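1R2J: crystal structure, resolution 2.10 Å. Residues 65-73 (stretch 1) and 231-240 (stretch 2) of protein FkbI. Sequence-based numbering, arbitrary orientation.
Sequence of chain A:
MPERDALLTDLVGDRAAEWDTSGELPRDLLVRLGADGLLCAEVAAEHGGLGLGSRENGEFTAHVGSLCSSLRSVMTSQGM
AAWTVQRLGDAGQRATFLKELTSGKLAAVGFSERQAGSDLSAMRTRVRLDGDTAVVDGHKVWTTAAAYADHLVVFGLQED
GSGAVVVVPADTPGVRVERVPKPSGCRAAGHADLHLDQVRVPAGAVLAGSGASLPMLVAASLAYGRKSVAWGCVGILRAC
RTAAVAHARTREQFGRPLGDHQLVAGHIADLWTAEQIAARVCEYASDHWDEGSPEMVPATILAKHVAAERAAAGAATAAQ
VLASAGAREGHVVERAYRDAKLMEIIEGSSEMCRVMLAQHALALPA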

ATOM      1  N   GLY A  65       1.175   2.753  -9.801  1.00 18.82           N
ATOM      2  CA  GLY A  65       1.165   3.952  -8.984  1.00 18.80           C
ATOM      3  C   GLY A  65       1.145   5.216  -9.834  1.00 19.18           C
ATOM      4  O   GLY A  65       0.492   6.202  -9.486  1.00 17.20           O
ATOM      5  N   SER A  66       1.857   5.184 -10.959  1.00 18.30           N
ATOM      6  CA  SER A  66       1.929   6.329 -11.857  1.00 19.03           C
ATOM      7  C   SER A  66       0.589   6.618 -12.528  1.00 19.23           C
ATOM      8  O   SER A  66       0.376   7.711 -13.051  1.00 20.03           O
ATOM      9  CB  SER A  66       2.993   6.091 -12.935  1.00 18.66           C
ATOM     10  OG  SER A  66       2.528   5.185 -13.930  1.00 20.33           O
ATOM     11  N   LEU A  67      -0.306   5.635 -12.510  1.00 18.73           N
ATOM     12  CA  LEU A  67      -1.628   5.779 -13.125  1.00 20.04           C
ATOM     13  C   LEU A  67      -2.701   6.184 -12.113  1.00 20.42           C
ATOM     14  O   LEU A  67      -3.453   7.134 -12.332  1.00 20.28           O
ATOM     15  CB  LEU A  67      -2.042   4.462 -13.786  1.00 20.86           C
ATOM     16  CG  LEU A  67      -1.108   3.887 -14.851  1.00 19.79           C
ATOM     17  CD1 LEU A  67      -1.581   2.488 -15.242  1.00 19.99           C
ATOM     18  CD2 LEU A  67      -1.076   4.811 -16.060  1.00 20.72           C
ATOM     19  N   CYS A  68      -2.772   5.445 -11.011  1.00 20.44           N
ATOM     20  CA  CYS A  68      -3.749   5.709  -9.962  1.00 19.14           C
ATOM     21  C   CYS A  68      -3.228   5.113  -8.665  1.00 18.61           C
ATOM     22  O   CYS A  68      -3.014   3.904  -8.580  1.00 19.08           O
ATOM     23  CB  CYS A  68      -5.098   5.073 -10.324  1.00 22.33           C
ATOM     24  SG  CYS A  68      -6.279   5.041  -8.963  1.00 26.09           S
ATOM     25  N   SER A  69      -3.027   5.950  -7.652  1.00 17.54           N
ATOM     26  CA  SER A  69      -2.504   5.456  -6.381  1.00 18.08           C
ATOM     27  C   SER A  69      -3.561   4.761  -5.521  1.00 18.20           C
ATOM     28  O   SER A  69      -3.219   4.064  -4.571  1.00 18.47           O
ATOM     29  CB  SER A  69      -1.834   6.596  -5.598  1.00 18.66           C
ATOM     30  OG  SER A  69      -0.712   7.110  -6.315  1.00 19.69           O
ATOM     31  N   SER A  70      -4.841   4.962  -5.834  1.00 16.70           N
ATOM     32  CA  SER A  70      -5.901   4.279  -5.087  1.00 17.53           C
ATOM     33  C   SER A  70      -5.830   2.806  -5.503  1.00 18.68           C
ATOM     34  O   SER A  70      -5.848   1.897  -4.664  1.00 19.53           O
ATOM     35  CB  SER A  70      -7.287   4.829  -5.442  1.00 15.35           C
ATOM     36  OG  SER A  70      -7.546   6.073  -4.824  1.00 15.90           O
ATOM     37  N   LEU A  71      -5.746   2.577  -6.810  1.00 18.81           N
ATOM     38  CA  LEU A  71      -5.654   1.223  -7.330  1.00 19.59           C
ATOM     39  C   LEU A  71      -4.381   0.581  -6.783  1.00 20.59           C
ATOM     40  O   LEU A  71      -4.392  -0.580  -6.365  1.00 20.64           O
ATOM     41  CB  LEU A  71      -5.625   1.246  -8.863  1.00 18.63           C
ATOM     42  CG  LEU A  71      -5.452  -0.094  -9.587  1.00 19.90           C
ATOM     43  CD1 LEU A  71      -6.547  -1.065  -9.159  1.00 21.27           C
ATOM     44  CD2 LEU A  71      -5.509   0.138 -11.099  1.00 21.68           C
ATOM     45  N   ARG A  72      -3.295   1.352  -6.775  1.00 20.03           N
ATOM     46  CA  ARG A  72      -2.001   0.887  -6.278  1.00 20.08           C
ATOM     47  C   ARG A  72      -2.135   0.469  -4.814  1.00 20.63           C
ATOM     48  O   ARG A  72      -1.558  -0.532  -4.387  1.00 19.42           O
ATOM     49  CB  ARG A  72      -0.971   2.012  -6.408  1.00 23.06           C
ATOM     50  CG  ARG A  72       0.498   1.590  -6.433  1.00 22.66           C
ATOM     51  CD  ARG A  72       1.073   1.309  -5.057  1.00 23.80           C
ATOM     52  NE  ARG A  72       0.674   2.252  -4.012  1.00 25.84           N
ATOM     53  CZ  ARG A  72       0.774   3.577  -4.073  1.00 28.29           C
ATOM     54  NH1 ARG A  72       1.260   4.187  -5.154  1.00 29.70           N
ATOM     55  NH2 ARG A  72       0.404   4.301  -3.021  1.00 26.49           N
ATOM     56  N   SER A  73      -2.907   1.238  -4.048  1.00 19.91           N
ATOM     57  CA  SER A  73      -3.100   0.934  -2.633  1.00 20.37           C
ATOM     58  C   SER A  73      -3.787  -0.417  -2.438  1.00 21.04           C
ATOM     59  O   SER A  73      -3.526  -1.113  -1.455  1.00 21.23           O
ATOM     60  CB  SER A  73      -3.904   2.045  -1.956  1.00 19.05           C
ATOM     61  OG  SER A  73      -3.128   3.230  -1.859  1.00 21.77           O
ATOM     62  N   TRP A 231       7.678   1.445  -3.894  1.00 14.41           N
ATOM     63  CA  TRP A 231       7.574   1.339  -5.345  1.00 16.47           C
ATOM     64  C   TRP A 231       6.404   2.184  -5.834  1.00 16.71           C
ATOM     65  O   TRP A 231       6.456   2.759  -6.917  1.00 18.69           O
ATOM     66  CB  TRP A 231       7.381  -0.123  -5.780  1.00 15.84           C
ATOM     67  CG  TRP A 231       8.653  -0.908  -5.803  1.00 14.88           C
ATOM     68  CD1 TRP A 231       9.014  -1.917  -4.952  1.00 16.85           C
ATOM     69  CD2 TRP A 231       9.740  -0.756  -6.730  1.00 16.34           C
ATOM     70  NE1 TRP A 231      10.257  -2.404  -5.296  1.00 17.01           N
ATOM     71  CE2 TRP A 231      10.724  -1.709  -6.380  1.00 17.28           C
ATOM     72  CE3 TRP A 231       9.977   0.091  -7.821  1.00 15.66           C
ATOM     73  CZ2 TRP A 231      11.926  -1.837  -7.084  1.00 15.82           C
ATOM     74  CZ3 TRP A 231      11.175  -0.039  -8.521  1.00 17.15           C
ATOM     75  CH2 TRP A 231      12.132  -0.998  -8.146  1.00 15.84           C
ATOM     76  N   GLY A 232       5.356   2.262  -5.024  1.00 17.50           N
ATOM     77  CA  GLY A 232       4.209   3.061  -5.400  1.00 16.96           C
ATOM     78  C   GLY A 232       4.643   4.510  -5.548  1.00 18.11           C
ATOM     79  O   GLY A 232       4.218   5.211  -6.476  1.00 17.80           O
ATOM     80  N   CYS A 233       5.506   4.958  -4.641  1.00 16.21           N
ATOM     81  CA  CYS A 233       5.994   6.336  -4.676  1.00 16.95           C
ATOM     82  C   CYS A 233       6.886   6.600  -5.870  1.00 16.28           C
ATOM     83  O   CYS A 233       6.919   7.713  -6.391  1.00 16.34           O
ATOM     84  CB  CYS A 233       6.722   6.675  -3.380  1.00 15.92           C
ATOM     85  SG  CYS A 233       5.588   6.674  -1.974  1.00 20.28           S
ATOM     86  N   VAL A 234       7.627   5.584  -6.293  1.00 16.00           N
ATOM     87  CA  VAL A 234       8.457   5.731  -7.482  1.00 17.32           C
ATOM     88  C   VAL A 234       7.478   6.018  -8.627  1.00 17.40           C
ATOM     89  O   VAL A 234       7.765   6.819  -9.510  1.00 19.25           O
ATOM     90  CB  VAL A 234       9.238   4.433  -7.803  1.00 17.04           C
ATOM     91  CG1 VAL A 234       9.971   4.579  -9.136  1.00 18.10           C
ATOM     92  CG2 VAL A 234      10.235   4.142  -6.694  1.00 20.48           C
ATOM     93  N   GLY A 235       6.318   5.358  -8.593  1.00 16.52           N
ATOM     94  CA  GLY A 235       5.309   5.559  -9.626  1.00 16.94           C
ATOM     95  C   GLY A 235       4.789   6.985  -9.628  1.00 18.22           C
ATOM     96  O   GLY A 235       4.628   7.607 -10.687  1.00 18.56           O
ATOM     97  N   ILE A 236       4.536   7.513  -8.432  1.00 16.40           N
ATOM     98  CA  ILE A 236       4.058   8.879  -8.302  1.00 15.72           C
ATOM     99  C   ILE A 236       5.094   9.840  -8.899  1.00 16.06           C
ATOM    100  O   ILE A 236       4.741  10.784  -9.616  1.00 18.15           O
ATOM    101  CB  ILE A 236       3.798   9.229  -6.825  1.00 15.43           C
ATOM    102  CG1 ILE A 236       2.686   8.316  -6.278  1.00 16.45           C
ATOM    103  CG2 ILE A 236       3.416  10.699  -6.699  1.00 15.02           C
ATOM    104  CD1 ILE A 236       2.356   8.525  -4.802  1.00 16.68           C
ATOM    105  N   LEU A 237       6.370   9.597  -8.608  1.00 14.53           N
ATOM    106  CA  LEU A 237       7.435  10.444  -9.145  1.00 14.97           C
ATOM    107  C   LEU A 237       7.467  10.336 -10.666  1.00 15.50           C
ATOM    108  O   LEU A 237       7.704  11.327 -11.353  1.00 16.85           O
ATOM    109  CB  LEU A 237       8.788  10.056  -8.545  1.00 13.87           C
ATOM    110  CG  LEU A 237       8.988  10.568  -7.110  1.00 15.89           C
ATOM    111  CD1 LEU A 237      10.059   9.772  -6.401  1.00 14.97           C
ATOM    112  CD2 LEU A 237       9.336  12.056  -7.146  1.00 15.43           C
ATOM    113  N   ARG A 238       7.220   9.139 -11.195  1.00 16.24           N
ATOM    114  CA  ARG A 238       7.187   8.950 -12.651  1.00 18.16           C
ATOM    115  C   ARG A 238       6.089   9.817 -13.258  1.00 16.53           C
ATOM    116  O   ARG A 238       6.310  10.518 -14.248  1.00 17.54           O
ATOM    117  CB  ARG A 238       6.898   7.489 -13.032  1.00 20.02           C
ATOM    118  CG  ARG A 238       8.054   6.511 -12.880  1.00 21.68           C
ATOM    119  CD  ARG A 238       7.652   5.121 -13.402  1.00 21.63           C
ATOM    120  NE  ARG A 238       8.695   4.117 -13.181  1.00 22.67           N
ATOM    121  CZ  ARG A 238       8.573   2.825 -13.475  1.00 24.72           C
ATOM    122  NH1 ARG A 238       7.446   2.358 -14.009  1.00 25.36           N
ATOM    123  NH2 ARG A 238       9.579   1.995 -13.232  1.00 24.42           N
ATOM    124  N   ALA A 239       4.897   9.757 -12.672  1.00 17.26           N
ATOM    125  CA  ALA A 239       3.771  10.542 -13.182  1.00 17.63           C
ATOM    126  C   ALA A 239       4.043  12.041 -13.092  1.00 16.45           C
ATOM    127  O   ALA A 239       3.708  12.802 -14.008  1.00 16.31           O
ATOM    128  CB  ALA A 239       2.497  10.203 -12.416  1.00 17.34           C
ATOM    129  N   CYS A 240       4.651  12.465 -11.987  1.00 15.78           N
ATOM    130  CA  CYS A 240       4.953  13.879 -11.803  1.00 15.47           C
ATOM    131  C   CYS A 240       6.041  14.351 -12.764  1.00 17.06           C
ATOM    132  O   CYS A 240       5.925  15.425 -13.354  1.00 17.37           O
ATOM    133  CB  CYS A 240       5.380  14.158 -10.361  1.00 16.64           C
ATOM    134  SG  CYS A 240       4.025  13.974  -9.184  1.00 20.54           S
TER

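The first rule of this contact is that two backbones can touch if glycine sits where they meet. The CA atoms of Ser66 and Gly235 are 4.1 Å apart, and Gly65 C lies 4.1 Å from Gly235 C, distances that leave no room for side chains in between. Gly65 and Gly235 make this approach possible. A CB on Gly65 would fall 2.7 Å from Gly232 O; one on Gly235 would fall 2.8 Å from Ser66 N and 3.1 Å from Gly65 CA. Gly232 plays a different part, leaving room for the Arg72 guanidinium: a CB there would land 2.4 Å from Arg72 NH1. All three positions point toward the partner, so here backbone meets backbone, or the Arg72 side chain, with no side chain from glycine in the way.

Stretch 2 is one continuous helix, its backbone hydrogen bonds running from Gly235 N to Trp231 O through to Cys240 N to Ile236 O. Stretch 1 changes course at Cys68, whose phi/psi of -157/120 is extended, and a new helix starts at Ser69. The t rotamer of Cys68 places its SG 3.3 Å from Leu71 N, where it accepts a nearly straight capping hydrogen bond and serves one of the amides at the start of the new helix. That helix, 69-73, runs nearly antiparallel to 231-240, at 167°, but their axes come no closer than 10.7 Å. Side chains must therefore fill the wider gap.

Arg72 does most to bridge it. Its CA-to-CB bond points toward stretch 2, and chi1 t is followed by chi2 and chi3 both m, so the chain bends rather than extends and carries the guanidinium to Gly232. NH1 stops 3.2 Å from Gly232 CA, in the space a side chain there would occupy. Gly232 O is also near, 3.4 Å from Arg72 NH1, but the angle is too poor for a hydrogen bond; that carbonyl already accepts from Ile236 N at 3.0 Å. The guanidinium is thus fitted against the helix by shape, with Ile236 CD1 at its edge, 4.5 Å from NH1.

Ile236 starts sideways, yet its m,t conformation brings the end of the side chain nearer to stretch 1. Its CG1 packs 3.6 Å from Ser69 OG, a contact between aliphatic carbon and a small polar group. Ser69 itself is m and points toward stretch 2, while its backbone O accepts from both Ser73 N, at 2.9 Å, and Ser73 OG, at 2.8 Å.

Ser66 gives up more surface to the other stretch than any other residue here. In its p rotamer, OG bonds to a residue just outside the stretch, and CB rests 3.2 Å from Gly235 O and 4.1 Å from Arg238 CB. Ala239 closes this end, its CB 3.3 Å from Ser66 O: a methyl is enough where the backbones are so close. Arg238 adds little more, its chi2 and chi3 both t.

No hydrogen bond crosses between the stretches. About 302 Å² is buried by close fit; Cys68 SG and Ser73 OG bond within stretch 1, as the helix backbones do within each stretch, while Ser66 OG and Ser70 OG bond outside them.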